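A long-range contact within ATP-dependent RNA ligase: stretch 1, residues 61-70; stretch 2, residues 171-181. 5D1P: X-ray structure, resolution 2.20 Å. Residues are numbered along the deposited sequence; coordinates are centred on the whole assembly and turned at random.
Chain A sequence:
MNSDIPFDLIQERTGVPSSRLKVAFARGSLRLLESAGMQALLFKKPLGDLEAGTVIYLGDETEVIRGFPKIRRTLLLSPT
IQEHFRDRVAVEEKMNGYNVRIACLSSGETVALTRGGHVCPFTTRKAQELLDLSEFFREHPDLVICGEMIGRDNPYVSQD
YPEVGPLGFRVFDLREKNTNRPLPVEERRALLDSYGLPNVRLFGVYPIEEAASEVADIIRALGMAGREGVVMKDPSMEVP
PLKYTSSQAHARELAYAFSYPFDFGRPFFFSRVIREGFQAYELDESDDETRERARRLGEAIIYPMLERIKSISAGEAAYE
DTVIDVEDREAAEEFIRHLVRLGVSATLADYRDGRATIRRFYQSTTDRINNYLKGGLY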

ATOM      1  N   GLU A  61      18.592  38.363  20.464  1.00 56.81           N
ATOM      2  CA  GLU A  61      18.404  37.206  21.315  1.00 58.14           C
ATOM      3  C   GLU A  61      18.044  36.003  20.464  1.00 56.66           C
ATOM      4  O   GLU A  61      17.685  36.119  19.287  1.00 54.69           O
ATOM      5  CB  GLU A  61      17.347  37.440  22.394  1.00 63.84           C
ATOM      6  CG  GLU A  61      15.919  37.453  21.902  1.00 60.84           C
ATOM      7  CD  GLU A  61      15.299  38.826  22.015  1.00 65.94           C
ATOM      8  OE1 GLU A  61      14.147  38.996  21.557  1.00 67.69           O
ATOM      9  OE2 GLU A  61      15.969  39.736  22.558  1.00 63.38           O
ATOM     10  N   THR A  62      18.156  34.842  21.089  1.00 53.12           N
ATOM     11  CA  THR A  62      18.008  33.569  20.422  1.00 49.84           C
ATOM     12  C   THR A  62      16.560  33.107  20.518  1.00 48.94           C
ATOM     13  O   THR A  62      16.001  33.028  21.616  1.00 44.51           O
ATOM     14  CB  THR A  62      18.951  32.529  21.052  1.00 50.24           C
ATOM     15  OG1 THR A  62      20.291  33.026  21.017  1.00 48.25           O
ATOM     16  CG2 THR A  62      18.892  31.229  20.305  1.00 46.99           C
ATOM     17  N   GLU A  63      15.952  32.806  19.374  1.00 38.01           N
ATOM     18  CA  GLU A  63      14.531  32.485  19.369  1.00 40.05           C
ATOM     19  C   GLU A  63      14.249  31.134  18.730  1.00 36.27           C
ATOM     20  O   GLU A  63      14.589  30.892  17.572  1.00 31.98           O
ATOM     21  CB  GLU A  63      13.742  33.580  18.661  1.00 38.03           C
ATOM     22  CG  GLU A  63      13.980  34.943  19.256  1.00 44.76           C
ATOM     23  CD  GLU A  63      13.226  36.030  18.546  1.00 47.65           C
ATOM     24  OE1 GLU A  63      12.256  36.551  19.143  1.00 46.07           O
ATOM     25  OE2 GLU A  63      13.606  36.363  17.400  1.00 48.57           O
ATOM     26  N   VAL A  64      13.629  30.249  19.501  1.00 34.89           N
ATOM     27  CA  VAL A  64      13.271  28.944  18.983  1.00 35.31           C
ATOM     28  C   VAL A  64      11.819  28.966  18.493  1.00 36.84           C
ATOM     29  O   VAL A  64      10.870  29.011  19.295  1.00 32.94           O
ATOM     30  CB  VAL A  64      13.465  27.853  20.042  1.00 33.60           C
ATOM     31  CG1 VAL A  64      13.152  26.482  19.452  1.00 27.14           C
ATOM     32  CG2 VAL A  64      14.896  27.892  20.583  1.00 35.08           C
ATOM     33  N   ILE A  65      11.652  28.973  17.172  1.00 33.47           N
ATOM     34  CA  ILE A  65      10.333  28.845  16.566  1.00 26.98           C
ATOM     35  C   ILE A  65      10.018  27.355  16.443  1.00 29.43           C
ATOM     36  O   ILE A  65      10.442  26.695  15.496  1.00 31.33           O
ATOM     37  CB  ILE A  65      10.272  29.524  15.187  1.00 29.52           C
ATOM     38  CG1 ILE A  65      10.834  30.955  15.263  1.00 31.80           C
ATOM     39  CG2 ILE A  65       8.827  29.476  14.614  1.00 27.35           C
ATOM     40  CD1 ILE A  65      10.090  31.897  16.241  1.00 29.11           C
ATOM     41  N   ARG A  66       9.284  26.824  17.408  1.00 28.22           N
ATOM     42  CA  ARG A  66       9.085  25.389  17.496  1.00 29.05           C
ATOM     43  C   ARG A  66       8.242  24.840  16.343  1.00 31.90           C
ATOM     44  O   ARG A  66       7.397  25.550  15.790  1.00 29.71           O
ATOM     45  CB  ARG A  66       8.436  25.045  18.828  1.00 30.64           C
ATOM     46  CG  ARG A  66       9.335  25.254  20.024  1.00 32.47           C
ATOM     47  CD  ARG A  66      10.198  24.029  20.243  1.00 36.22           C
ATOM     48  NE  ARG A  66       9.408  22.912  20.753  1.00 35.17           N
ATOM     49  CZ  ARG A  66       9.100  22.745  22.033  1.00 33.74           C
ATOM     50  NH1 ARG A  66       8.380  21.697  22.402  1.00 31.59           N
ATOM     51  NH2 ARG A  66       9.517  23.620  22.944  1.00 33.35           N
ATOM     52  N   GLY A  67       8.465  23.574  15.996  1.00 27.63           N
ATOM     53  CA  GLY A  67       7.787  22.974  14.863  1.00 29.65           C
ATOM     54  C   GLY A  67       6.347  22.781  15.249  1.00 31.86           C
ATOM     55  O   GLY A  67       6.054  22.657  16.443  1.00 33.90           O
ATOM     56  N   PHE A  68       5.430  22.800  14.283  1.00 30.11           N
ATOM     57  CA  PHE A  68       4.046  22.529  14.647  1.00 30.33           C
ATOM     58  C   PHE A  68       3.918  21.031  14.921  1.00 29.35           C
ATOM     59  O   PHE A  68       4.362  20.216  14.131  1.00 34.54           O
ATOM     60  CB  PHE A  68       3.069  22.985  13.576  1.00 32.34           C
ATOM     61  CG  PHE A  68       1.646  22.968  14.034  1.00 30.42           C
ATOM     62  CD1 PHE A  68       1.179  23.936  14.917  1.00 27.54           C
ATOM     63  CD2 PHE A  68       0.778  21.967  13.612  1.00 34.24           C
ATOM     64  CE1 PHE A  68      -0.127  23.915  15.357  1.00 28.08           C
ATOM     65  CE2 PHE A  68      -0.536  21.932  14.052  1.00 31.52           C
ATOM     66  CZ  PHE A  68      -0.993  22.906  14.924  1.00 35.28           C
ATOM     67  N   PRO A  69       3.348  20.672  16.072  1.00 32.57           N
ATOM     68  CA  PRO A  69       3.325  19.260  16.476  1.00 36.09           C
ATOM     69  C   PRO A  69       2.408  18.418  15.600  1.00 38.57           C
ATOM     70  O   PRO A  69       1.393  18.923  15.117  1.00 38.96           O
ATOM     71  CB  PRO A  69       2.796  19.308  17.911  1.00 33.05           C
ATOM     72  CG  PRO A  69       2.948  20.735  18.350  1.00 35.06           C
ATOM     73  CD  PRO A  69       2.822  21.565  17.120  1.00 32.55           C
ATOM     74  N   LYS A  70       2.760  17.155  15.396  1.00 38.24           N
ATOM     75  CA  LYS A  70       1.876  16.230  14.700  1.00 39.16           C
ATOM     76  C   LYS A  70       0.547  16.129  15.433  1.00 31.07           C
ATOM     77  O   LYS A  70       0.526  16.173  16.652  1.00 33.29           O
ATOM     78  CB  LYS A  70       2.535  14.848  14.592  1.00 47.18           C
ATOM     79  CG  LYS A  70       3.880  14.847  13.866  1.00 47.65           C
ATOM     80  CD  LYS A  70       4.291  13.442  13.429  1.00 53.67           C
ATOM     81  CE  LYS A  70       5.627  13.483  12.683  1.00 68.03           C
ATOM     82  NZ  LYS A  70       5.952  12.213  11.955  1.00 64.55           N
ATOM     83  N   VAL A 171      -6.398  31.047  10.985  1.00 27.52           N
ATOM     84  CA  VAL A 171      -5.566  30.737  12.138  1.00 28.28           C
ATOM     85  C   VAL A 171      -6.207  29.670  13.027  1.00 26.91           C
ATOM     86  O   VAL A 171      -7.395  29.773  13.358  1.00 24.72           O
ATOM     87  CB  VAL A 171      -5.305  32.013  12.975  1.00 28.21           C
ATOM     88  CG1 VAL A 171      -4.436  31.687  14.189  1.00 21.46           C
ATOM     89  CG2 VAL A 171      -4.654  33.064  12.104  1.00 26.14           C
ATOM     90  N   PHE A 172      -5.430  28.650  13.399  1.00 20.56           N
ATOM     91  CA  PHE A 172      -5.944  27.623  14.286  1.00 25.77           C
ATOM     92  C   PHE A 172      -5.102  27.461  15.570  1.00 27.38           C
ATOM     93  O   PHE A 172      -5.380  26.596  16.375  1.00 27.49           O
ATOM     94  CB  PHE A 172      -6.092  26.258  13.554  1.00 23.87           C
ATOM     95  CG  PHE A 172      -4.875  25.795  12.783  1.00 27.35           C
ATOM     96  CD1 PHE A 172      -3.667  25.552  13.410  1.00 25.29           C
ATOM     97  CD2 PHE A 172      -4.965  25.533  11.422  1.00 30.14           C
ATOM     98  CE1 PHE A 172      -2.562  25.102  12.706  1.00 26.60           C
ATOM     99  CE2 PHE A 172      -3.852  25.081  10.701  1.00 30.78           C
ATOM    100  CZ  PHE A 172      -2.648  24.869  11.345  1.00 28.46           C
ATOM    101  N   ASP A 173      -4.103  28.309  15.790  1.00 24.99           N
ATOM    102  CA  ASP A 173      -3.278  28.167  16.991  1.00 27.78           C
ATOM    103  C   ASP A 173      -2.435  29.419  17.214  1.00 28.34           C
ATOM    104  O   ASP A 173      -2.012  30.094  16.257  1.00 26.08           O
ATOM    105  CB  ASP A 173      -2.374  26.920  16.881  1.00 29.20           C
ATOM    106  CG  ASP A 173      -2.461  25.986  18.108  1.00 34.81           C
ATOM    107  OD1 ASP A 173      -3.084  26.336  19.135  1.00 28.95           O
ATOM    108  OD2 ASP A 173      -1.920  24.856  18.024  1.00 34.44           O
ATOM    109  N   LEU A 174      -2.236  29.738  18.489  1.00 30.38           N
ATOM    110  CA  LEU A 174      -1.209  30.672  18.927  1.00 29.42           C
ATOM    111  C   LEU A 174      -0.288  29.903  19.856  1.00 27.80           C
ATOM    112  O   LEU A 174      -0.725  29.379  20.874  1.00 27.08           O
ATOM    113  CB  LEU A 174      -1.820  31.887  19.649  1.00 26.78           C
ATOM    114  CG  LEU A 174      -2.556  32.870  18.737  1.00 28.43           C
ATOM    115  CD1 LEU A 174      -3.210  34.029  19.515  1.00 27.19           C
ATOM    116  CD2 LEU A 174      -1.585  33.413  17.695  1.00 26.57           C
ATOM    117  N   ARG A 175       0.988  29.837  19.512  1.00 30.70           N
ATOM    118  CA  ARG A 175       1.941  29.093  20.317  1.00 31.12           C
ATOM    119  C   ARG A 175       3.118  29.977  20.683  1.00 29.91           C
ATOM    120  O   ARG A 175       3.575  30.783  19.869  1.00 34.33           O
ATOM    121  CB  ARG A 175       2.407  27.832  19.564  1.00 28.78           C
ATOM    122  CG  ARG A 175       1.334  26.773  19.507  1.00 33.59           C
ATOM    123  CD  ARG A 175       1.763  25.464  18.841  1.00 31.13           C
ATOM    124  NE  ARG A 175       0.686  24.481  18.946  1.00 34.50           N
ATOM    125  CZ  ARG A 175       0.666  23.465  19.805  1.00 31.80           C
ATOM    126  NH1 ARG A 175       1.690  23.254  20.627  1.00 29.55           N
ATOM    127  NH2 ARG A 175      -0.373  22.638  19.819  1.00 35.81           N
ATOM    128  N   GLU A 176       3.593  29.831  21.915  1.00 34.26           N
ATOM    129  CA  GLU A 176       4.727  30.606  22.415  1.00 35.95           C
ATOM    130  C   GLU A 176       6.027  30.212  21.730  1.00 33.67           C
ATOM    131  O   GLU A 176       6.275  29.033  21.473  1.00 35.46           O
ATOM    132  CB  GLU A 176       4.898  30.418  23.931  1.00 33.58           C
ATOM    133  CG  GLU A 176       3.853  31.087  24.804  1.00 40.94           C
ATOM    134  CD  GLU A 176       4.114  30.872  26.297  1.00 49.21           C
ATOM    135  OE1 GLU A 176       3.132  30.728  27.061  1.00 54.49           O
ATOM    136  OE2 GLU A 176       5.297  30.849  26.704  1.00 52.34           O
ATOM    137  N   LYS A 177       6.867  31.202  21.461  1.00 32.59           N
ATOM    138  CA  LYS A 177       8.251  30.948  21.084  1.00 31.55           C
ATOM    139  C   LYS A 177       8.920  30.112  22.164  1.00 33.88           C
ATOM    140  O   LYS A 177       8.540  30.204  23.328  1.00 32.83           O
ATOM    141  CB  LYS A 177       9.014  32.256  20.902  1.00 33.43           C
ATOM    142  CG  LYS A 177       8.649  33.052  19.662  1.00 32.26           C
ATOM    143  CD  LYS A 177       9.351  34.394  19.664  1.00 35.23           C
ATOM    144  CE  LYS A 177       9.127  35.110  18.350  1.00 37.50           C
ATOM    145  NZ  LYS A 177       9.561  36.522  18.441  1.00 37.71           N
ATOM    146  N   ASN A 178       9.892  29.290  21.767  1.00 32.00           N
ATOM    147  CA  ASN A 178      10.704  28.479  22.695  1.00 31.20           C
ATOM    148  C   ASN A 178       9.972  27.305  23.355  1.00 30.90           C
ATOM    149  O   ASN A 178      10.416  26.161  23.242  1.00 35.97           O
ATOM    150  CB  ASN A 178      11.313  29.376  23.787  1.00 30.45           C
ATOM    151  CG  ASN A 178      12.080  30.557  23.211  1.00 35.28           C
ATOM    152  OD1 ASN A 178      12.712  30.462  22.144  1.00 30.59           O
ATOM    153  ND2 ASN A 178      12.015  31.685  23.906  1.00 34.59           N
ATOM    154  N   THR A 179       8.869  27.578  24.052  1.00 31.22           N
ATOM    155  CA  THR A 179       8.119  26.528  24.754  1.00 30.54           C
ATOM    156  C   THR A 179       7.092  25.782  23.891  1.00 33.99           C
ATOM    157  O   THR A 179       6.693  24.674  24.241  1.00 36.48           O
ATOM    158  CB  THR A 179       7.346  27.087  25.936  1.00 34.74           C
ATOM    159  OG1 THR A 179       6.313  27.959  25.455  1.00 36.43           O
ATOM    160  CG2 THR A 179       8.267  27.868  26.893  1.00 37.84           C
ATOM    161  N   ASN A 180       6.651  26.403  22.798  1.00 32.58           N
ATOM    162  CA  ASN A 180       5.564  25.899  21.944  1.00 32.25           C
ATOM    163  C   ASN A 180       4.228  25.809  22.655  1.00 32.69           C
ATOM    164  O   ASN A 180       3.314  25.140  22.178  1.00 37.53           O
ATOM    165  CB  ASN A 180       5.896  24.514  21.362  1.00 28.50           C
ATOM    166  CG  ASN A 180       5.353  24.334  19.944  1.00 34.59           C
ATOM    167  OD1 ASN A 180       4.976  25.302  19.290  1.00 33.38           O
ATOM    168  ND2 ASN A 180       5.333  23.100  19.462  1.00 34.76           N
ATOM    169  N   ARG A 181       4.107  26.449  23.805  1.00 31.47           N
ATOM    170  CA  ARG A 181       2.889  26.317  24.598  1.00 32.96           C
ATOM    171  C   ARG A 181       1.718  27.042  23.927  1.00 33.53           C
ATOM    172  O   ARG A 181       1.834  28.214  23.546  1.00 35.01           O
ATOM    173  CB  ARG A 181       3.104  26.846  26.016  1.00 32.00           C
ATOM    174  CG  ARG A 181       1.897  26.682  26.906  1.00 34.70           C
ATOM    175  CD  ARG A 181       2.076  27.433  28.217  1.00 48.33           C
ATOM    176  NE  ARG A 181       0.852  27.413  29.024  1.00 51.67           N
ATOM    177  CZ  ARG A 181      -0.141  28.295  28.910  1.00 52.40           C
ATOM    178  NH1 ARG A 181      -0.071  29.287  28.030  1.00 44.49           N
ATOM    179  NH2 ARG A 181      -1.207  28.180  29.689  1.00 57.83           N
TER
HETATM  180  O   HOH W   1      15.526  30.625  23.430  1.00 47.68           O
HETATM  181  O   HOH W   2       7.267  28.374  18.945  1.00 29.03           O
HETATM  182  O   HOH W   3       5.790  27.393  17.185  1.00 30.93           O

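How does the strand of stretch 1, residues 62-65, first engage stretch 2? The opening link is a water: water 1 donates to Thr62 O (3.0 Å) and, more weakly, to Asn178 OD1 (3.1 Å), so a backbone carbonyl and a side-chain carbonyl share one solvent molecule. Glu63 then brings charge to the contact. Its CA-to-CB bond points sideways, but the extended side chain carries the carboxylate to the end of Lys177, whose four chi angles run m, t, t, t. Lys177 NZ donates to Glu63 OE1 at 2.8 Å, a hydrogen bond within a salt bridge, and both side chains are largely buried.

What fixes the backbone register? Val64 and Asn178 lie with their CA atoms 4.5 Å apart, and a pair of hydrogen bonds joins them. Asn178 N donates to Val64 O at 2.7 Å, while Val64 N donates to Asn178 OD1 at 2.8 Å, both with N-H...acceptor angles of 163°. Although the CA-to-CB bond of Asn178 points away, its amide group turns back, and its oxygen takes the part a backbone carbonyl would play in a strand ladder. Next along, Ile65 lays CD1 3.9 Å from Lys177 CG, an apolar contact with the aliphatic part of the lysine.

How does Arg66 hold the turn beyond the strand of stretch 2? Its side chain folds through three m rotamers, and Arg66 NH2 donates to Asn178 O at 2.7 Å, with that oxygen at the edge of the guanidinium. Asn180 CB lies over one face of the same group, so the arginine combines a polar edge with a packed face. Two waters extend the link through its backbone: water 2 accepts from Arg66 N (3.0 Å) and donates to Glu176 O (2.8 Å), and water 3 donates to Arg66 O (2.8 Å) and Asn180 OD1 (3.1 Å). Asn180 ND2 adds a weak hydrogen bond to Gly67 O at 3.1 Å.

What do Phe68 and Pro69 pack against? Phe68 CZ comes within 3.5 Å of Phe172 CE1, the two rings meeting obliquely with their planes at 53°. Asp173 OD2 approaches the edge of the Phe68 ring, 3.3 Å from Phe68 CE1, where the ring hydrogens carry slight positive charge. Asp173 OD2 also accepts a hydrogen bond from Arg175 NE at 2.8 Å, part of a salt bridge within stretch 2. Pro69 then sets CG over one face of the Arg175 guanidinium, 3.6 Å from Arg175 NH1, so that a nonpolar ring covers the flat cation.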